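Local structure of putative immunoglobulin-blocking virulence protein (Mycoplasma mycoides subsp. capri, 7ADK) at residues K598-S612 with N633-N645. The protein probably blocks host immunoglobulins as a virulence factor, in complex with a partner lipoprotein. Sequence-based numbering, arbitrary orientation.
Sequences KKLGQNSYPTGLDFS and NEPRKITELTLYN
Two neighbouring strands of a five-stranded parallel sheet, 608-610 and 640-643, join here, their axes 4.8 Å apart and only 4° from parallel. Three backbone bonds set the register: L609 N to E640 O, T642 N to L609 O (2.9 Å) and F611 N to T642 O. Just before the strands, T639 N already reaches T607 O at 2.8 Å. Strand 553-555 flanks the pair beyond L609, and strand 676-679 beyond T642. On one face of this parallel sheet, L641 CD1 meets the edge of the F611 ring, 3.8 Å from CD2, while L609 CD1 touches I638 CD1. On the other, D610 OD1 closes an Asx turn, accepting from S612 N above its carboxylate plane and from S612 OG on its syn lone pair; T642 CB lies 3.5 Å from that oxygen. Upstream, the R636 chain bends at chi2 (-44°), laying CD over the Y605 ring face, 3.6 Å from its centroid and 8° off the normal, a CH-pi contact. R636 NH1 then bonds L600 O at 2.8 Å and also Y577 O, while K637 N donates almost straight to Y605 OH. At the far end, G601 N bonds N633 OD1 (2.9 Å), and D627 takes N633 ND2.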
loop_
_atom_site.group_PDB
_atom_site.type_symbol
_atom_site.label_atom_id
_atom_site.label_comp_id
_atom_site.label_asym_id
_atom_site.label_seq_id
_atom_site.Cartn_x
_atom_site.Cartn_y
_atom_site.Cartn_z
ATOM N N LYS A 598 1.117 -30.328 -29.873
ATOM C CA LYS A 598 1.318 -31.767 -29.635
ATOM C C LYS A 598 1.386 -32.078 -28.147
ATOM O O LYS A 598 0.489 -32.713 -27.598
ATOM C CB LYS A 598 2.558 -32.283 -30.395
ATOM C CG LYS A 598 2.773 -33.794 -30.228
ATOM C CD LYS A 598 3.998 -34.295 -30.988
ATOM C CE LYS A 598 4.222 -35.789 -30.791
ATOM N NZ LYS A 598 5.365 -36.295 -31.547
ATOM N N LYS A 599 2.464 -31.644 -27.489
ATOM C CA LYS A 599 2.760 -31.950 -26.082
ATOM C C LYS A 599 2.141 -30.898 -25.171
ATOM O O LYS A 599 2.843 -30.103 -24.558
ATOM C CB LYS A 599 4.276 -32.078 -25.860
ATOM C CG LYS A 599 4.918 -33.255 -26.591
ATOM C CD LYS A 599 6.389 -33.354 -26.209
ATOM C CE LYS A 599 7.100 -34.484 -26.948
ATOM N NZ LYS A 599 8.520 -34.165 -27.181
ATOM N N LEU A 600 0.820 -30.899 -25.046
ATOM C CA LEU A 600 0.064 -29.974 -24.196
ATOM C C LEU A 600 0.621 -29.917 -22.763
ATOM O O LEU A 600 0.657 -28.844 -22.170
ATOM C CB LEU A 600 -1.417 -30.376 -24.202
ATOM C CG LEU A 600 -2.246 -29.844 -25.367
ATOM C CD1 LEU A 600 -1.666 -30.086 -26.740
ATOM C CD2 LEU A 600 -3.600 -30.507 -25.344
ATOM N N GLY A 601 1.134 -31.027 -22.240
ATOM C CA GLY A 601 1.785 -31.126 -20.939
ATOM C C GLY A 601 2.995 -30.220 -20.690
ATOM O O GLY A 601 3.130 -29.702 -19.585
ATOM N N GLN A 602 3.853 -29.986 -21.688
ATOM C CA GLN A 602 5.070 -29.160 -21.557
ATOM C C GLN A 602 4.796 -27.647 -21.528
ATOM O O GLN A 602 5.688 -26.853 -21.258
ATOM C CB GLN A 602 6.062 -29.504 -22.680
ATOM C CG GLN A 602 6.578 -30.949 -22.704
ATOM C CD GLN A 602 7.554 -31.297 -21.589
ATOM O OE1 GLN A 602 7.586 -30.720 -20.537
ATOM N NE2 GLN A 602 8.371 -32.278 -21.734
ATOM N N ASN A 603 3.569 -27.233 -21.805
ATOM C CA ASN A 603 3.133 -25.850 -21.875
ATOM C C ASN A 603 2.681 -25.313 -20.517
ATOM O O ASN A 603 2.282 -26.080 -19.646
ATOM C CB ASN A 603 2.027 -25.769 -22.924
ATOM C CG ASN A 603 2.569 -26.039 -24.300
ATOM O OD1 ASN A 603 2.956 -25.131 -25.001
ATOM N ND2 ASN A 603 2.731 -27.271 -24.703
ATOM N N SER A 604 2.706 -23.994 -20.346
ATOM C CA SER A 604 2.173 -23.332 -19.158
ATOM C C SER A 604 0.641 -23.354 -19.104
ATOM O O SER A 604 -0.028 -23.572 -20.105
ATOM C CB SER A 604 2.733 -21.921 -19.081
ATOM O OG SER A 604 2.227 -21.222 -17.977
ATOM N N TYR A 605 0.086 -23.169 -17.911
ATOM C CA TYR A 605 -1.337 -23.163 -17.582
ATOM C C TYR A 605 -1.536 -22.312 -16.323
ATOM O O TYR A 605 -0.596 -22.208 -15.544
ATOM C CB TYR A 605 -1.818 -24.612 -17.362
ATOM C CG TYR A 605 -0.973 -25.477 -16.435
ATOM C CD1 TYR A 605 0.196 -26.073 -16.930
ATOM C CD2 TYR A 605 -1.320 -25.659 -15.085
ATOM C CE1 TYR A 605 1.035 -26.812 -16.082
ATOM C CE2 TYR A 605 -0.502 -26.426 -14.243
ATOM C CZ TYR A 605 0.683 -27.002 -14.736
ATOM O OH TYR A 605 1.454 -27.774 -13.933
ATOM N N PRO A 606 -2.719 -21.739 -16.046
ATOM C CA PRO A 606 -2.981 -21.025 -14.802
ATOM C C PRO A 606 -2.962 -21.969 -13.597
ATOM O O PRO A 606 -3.825 -22.829 -13.426
ATOM C CB PRO A 606 -4.304 -20.297 -14.992
ATOM C CG PRO A 606 -4.967 -21.027 -16.126
ATOM C CD PRO A 606 -3.835 -21.612 -16.946
ATOM N N THR A 607 -1.933 -21.818 -12.769
ATOM C CA THR A 607 -1.592 -22.670 -11.620
ATOM C C THR A 607 -2.363 -22.341 -10.333
ATOM O O THR A 607 -2.171 -23.028 -9.334
ATOM C CB THR A 607 -0.084 -22.647 -11.334
ATOM O OG1 THR A 607 0.355 -21.363 -10.952
ATOM C CG2 THR A 607 0.753 -23.107 -12.510
ATOM N N GLY A 608 -3.246 -21.346 -10.326
ATOM C CA GLY A 608 -4.139 -21.040 -9.209
ATOM C C GLY A 608 -5.578 -21.515 -9.404
ATOM O O GLY A 608 -6.131 -21.383 -10.490
ATOM N N LEU A 609 -6.215 -22.003 -8.334
ATOM C CA LEU A 609 -7.660 -22.227 -8.243
ATOM C C LEU A 609 -8.278 -21.416 -7.111
ATOM O O LEU A 609 -7.868 -21.528 -5.965
ATOM C CB LEU A 609 -7.985 -23.717 -8.055
ATOM C CG LEU A 609 -8.096 -24.526 -9.352
ATOM C CD1 LEU A 609 -8.229 -25.998 -9.006
ATOM C CD2 LEU A 609 -9.327 -24.149 -10.160
ATOM N N ASP A 610 -9.313 -20.647 -7.422
ATOM C CA ASP A 610 -10.123 -19.909 -6.455
ATOM C C ASP A 610 -11.562 -20.451 -6.402
ATOM O O ASP A 610 -12.292 -20.448 -7.393
ATOM C CB ASP A 610 -10.060 -18.413 -6.789
ATOM C CG ASP A 610 -10.988 -17.567 -5.916
ATOM O OD1 ASP A 610 -11.154 -17.896 -4.726
ATOM O OD2 ASP A 610 -11.597 -16.599 -6.415
ATOM N N PHE A 611 -11.984 -20.885 -5.219
ATOM C CA PHE A 611 -13.335 -21.331 -4.922
ATOM C C PHE A 611 -14.066 -20.424 -3.924
ATOM O O PHE A 611 -15.098 -20.804 -3.395
ATOM C CB PHE A 611 -13.300 -22.805 -4.509
ATOM C CG PHE A 611 -12.801 -23.752 -5.583
ATOM C CD1 PHE A 611 -13.527 -23.901 -6.776
ATOM C CD2 PHE A 611 -11.652 -24.528 -5.380
ATOM C CE1 PHE A 611 -13.133 -24.838 -7.741
ATOM C CE2 PHE A 611 -11.248 -25.461 -6.349
ATOM C CZ PHE A 611 -11.990 -25.616 -7.531
ATOM N N SER A 612 -13.606 -19.197 -3.683
ATOM C CA SER A 612 -14.225 -18.235 -2.757
ATOM C C SER A 612 -15.695 -17.898 -3.037
ATOM O O SER A 612 -16.447 -17.593 -2.117
ATOM C CB SER A 612 -13.460 -16.920 -2.786
ATOM O OG SER A 612 -12.112 -17.138 -2.473
ATOM N N ASN A 633 0.888 -37.037 -22.164
ATOM C CA ASN A 633 0.891 -35.694 -21.555
ATOM C C ASN A 633 1.251 -35.701 -20.058
ATOM O O ASN A 633 0.928 -36.632 -19.328
ATOM C CB ASN A 633 -0.486 -35.029 -21.789
ATOM C CG ASN A 633 -0.608 -34.269 -23.098
ATOM O OD1 ASN A 633 0.280 -33.527 -23.489
ATOM N ND2 ASN A 633 -1.709 -34.368 -23.785
ATOM N N GLU A 634 1.867 -34.620 -19.569
ATOM C CA GLU A 634 2.005 -34.312 -18.137
ATOM C C GLU A 634 0.631 -34.061 -17.476
ATOM O O GLU A 634 -0.196 -33.370 -18.079
ATOM C CB GLU A 634 2.927 -33.083 -17.968
ATOM C CG GLU A 634 2.927 -32.466 -16.563
ATOM C CD GLU A 634 3.862 -31.274 -16.368
ATOM O OE1 GLU A 634 5.045 -31.349 -16.751
ATOM O OE2 GLU A 634 3.440 -30.269 -15.772
ATOM N N PRO A 635 0.390 -34.528 -16.232
ATOM C CA PRO A 635 -0.717 -34.079 -15.380
ATOM C C PRO A 635 -0.436 -32.715 -14.722
ATOM O O PRO A 635 0.639 -32.479 -14.177
ATOM C CB PRO A 635 -0.860 -35.178 -14.327
ATOM C CG PRO A 635 0.562 -35.694 -14.151
ATOM C CD PRO A 635 1.160 -35.561 -15.547
ATOM N N ARG A 636 -1.406 -31.803 -14.710
ATOM C CA ARG A 636 -1.254 -30.466 -14.106
ATOM C C ARG A 636 -1.057 -30.527 -12.588
ATOM O O ARG A 636 -1.623 -31.391 -11.932
ATOM C CB ARG A 636 -2.455 -29.570 -14.457
ATOM C CG ARG A 636 -2.833 -29.488 -15.939
ATOM C CD ARG A 636 -1.620 -29.320 -16.840
ATOM N NE ARG A 636 -1.963 -29.092 -18.246
ATOM C CZ ARG A 636 -1.098 -28.786 -19.190
ATOM N NH1 ARG A 636 -1.501 -28.576 -20.390
ATOM N NH2 ARG A 636 0.178 -28.700 -18.988
ATOM N N LYS A 637 -0.322 -29.576 -12.009
ATOM C CA LYS A 637 -0.192 -29.390 -10.553
ATOM C C LYS A 637 -0.454 -27.934 -10.193
ATOM O O LYS A 637 0.071 -27.037 -10.844
ATOM C CB LYS A 637 1.210 -29.815 -10.075
ATOM C CG LYS A 637 1.602 -31.285 -10.272
ATOM C CD LYS A 637 0.732 -32.225 -9.439
ATOM C CE LYS A 637 1.121 -33.699 -9.573
ATOM N NZ LYS A 637 2.259 -34.086 -8.719
ATOM N N ILE A 638 -1.286 -27.678 -9.191
ATOM C CA ILE A 638 -1.625 -26.307 -8.793
ATOM C C ILE A 638 -0.649 -25.819 -7.730
ATOM O O ILE A 638 -0.122 -26.613 -6.955
ATOM C CB ILE A 638 -3.116 -26.154 -8.420
ATOM C CG1 ILE A 638 -3.481 -26.833 -7.096
ATOM C CG2 ILE A 638 -3.992 -26.635 -9.587
ATOM C CD1 ILE A 638 -4.921 -26.592 -6.645
ATOM N N THR A 639 -0.373 -24.517 -7.722
ATOM C CA THR A 639 0.511 -23.860 -6.753
ATOM C C THR A 639 -0.258 -23.212 -5.617
ATOM O O THR A 639 0.299 -22.953 -4.558
ATOM C CB THR A 639 1.436 -22.826 -7.417
ATOM O OG1 THR A 639 0.732 -21.736 -7.947
ATOM C CG2 THR A 639 2.312 -23.381 -8.531
ATOM N N GLU A 640 -1.547 -22.961 -5.799
ATOM C CA GLU A 640 -2.363 -22.173 -4.891
ATOM C C GLU A 640 -3.832 -22.593 -4.951
ATOM O O GLU A 640 -4.359 -22.869 -6.028
ATOM C CB GLU A 640 -2.176 -20.700 -5.240
ATOM C CG GLU A 640 -2.786 -19.753 -4.221
ATOM C CD GLU A 640 -2.173 -18.361 -4.364
ATOM O OE1 GLU A 640 -1.652 -17.810 -3.371
ATOM O OE2 GLU A 640 -2.182 -17.807 -5.480
ATOM N N LEU A 641 -4.492 -22.610 -3.793
ATOM C CA LEU A 641 -5.881 -23.007 -3.619
ATOM C C LEU A 641 -6.577 -22.073 -2.637
ATOM O O LEU A 641 -6.303 -22.123 -1.451
ATOM C CB LEU A 641 -5.903 -24.459 -3.118
ATOM C CG LEU A 641 -7.301 -25.013 -2.811
ATOM C CD1 LEU A 641 -8.137 -25.161 -4.074
ATOM C CD2 LEU A 641 -7.194 -26.357 -2.112
ATOM N N THR A 642 -7.514 -21.265 -3.103
ATOM C CA THR A 642 -8.365 -20.451 -2.230
ATOM C C THR A 642 -9.724 -21.120 -2.059
ATOM O O THR A 642 -10.337 -21.558 -3.023
ATOM C CB THR A 642 -8.502 -19.004 -2.716
ATOM O OG1 THR A 642 -7.246 -18.439 -2.998
ATOM C CG2 THR A 642 -9.155 -18.137 -1.651
ATOM N N LEU A 643 -10.178 -21.216 -0.816
ATOM C CA LEU A 643 -11.403 -21.849 -0.378
ATOM C C LEU A 643 -12.302 -20.826 0.308
ATOM O O LEU A 643 -11.845 -19.937 1.020
ATOM C CB LEU A 643 -11.045 -23.000 0.570
ATOM C CG LEU A 643 -10.267 -24.155 -0.067
ATOM C CD1 LEU A 643 -9.826 -25.148 0.988
ATOM C CD2 LEU A 643 -11.095 -24.871 -1.117
ATOM N N TYR A 644 -13.603 -20.987 0.162
ATOM C CA TYR A 644 -14.545 -20.278 1.001
ATOM C C TYR A 644 -14.461 -20.739 2.456
ATOM O O TYR A 644 -14.508 -21.941 2.726
ATOM C CB TYR A 644 -15.944 -20.444 0.452
ATOM C CG TYR A 644 -16.968 -19.723 1.284
ATOM C CD1 TYR A 644 -17.061 -18.327 1.210
ATOM C CD2 TYR A 644 -17.796 -20.442 2.159
ATOM C CE1 TYR A 644 -18.014 -17.654 1.976
ATOM C CE2 TYR A 644 -18.764 -19.770 2.912
ATOM C CZ TYR A 644 -18.885 -18.376 2.804
ATOM O OH TYR A 644 -19.860 -17.721 3.459
ATOM N N ASN A 645 -14.403 -19.793 3.401
ATOM C CA ASN A 645 -14.729 -20.053 4.800
ATOM C C ASN A 645 -15.377 -18.852 5.497
ATOM O O ASN A 645 -15.131 -17.706 5.149
ATOM C CB ASN A 645 -13.512 -20.574 5.571
ATOM C CG ASN A 645 -13.938 -21.319 6.816
ATOM O OD1 ASN A 645 -15.038 -21.831 6.918
ATOM N ND2 ASN A 645 -13.125 -21.377 7.819
#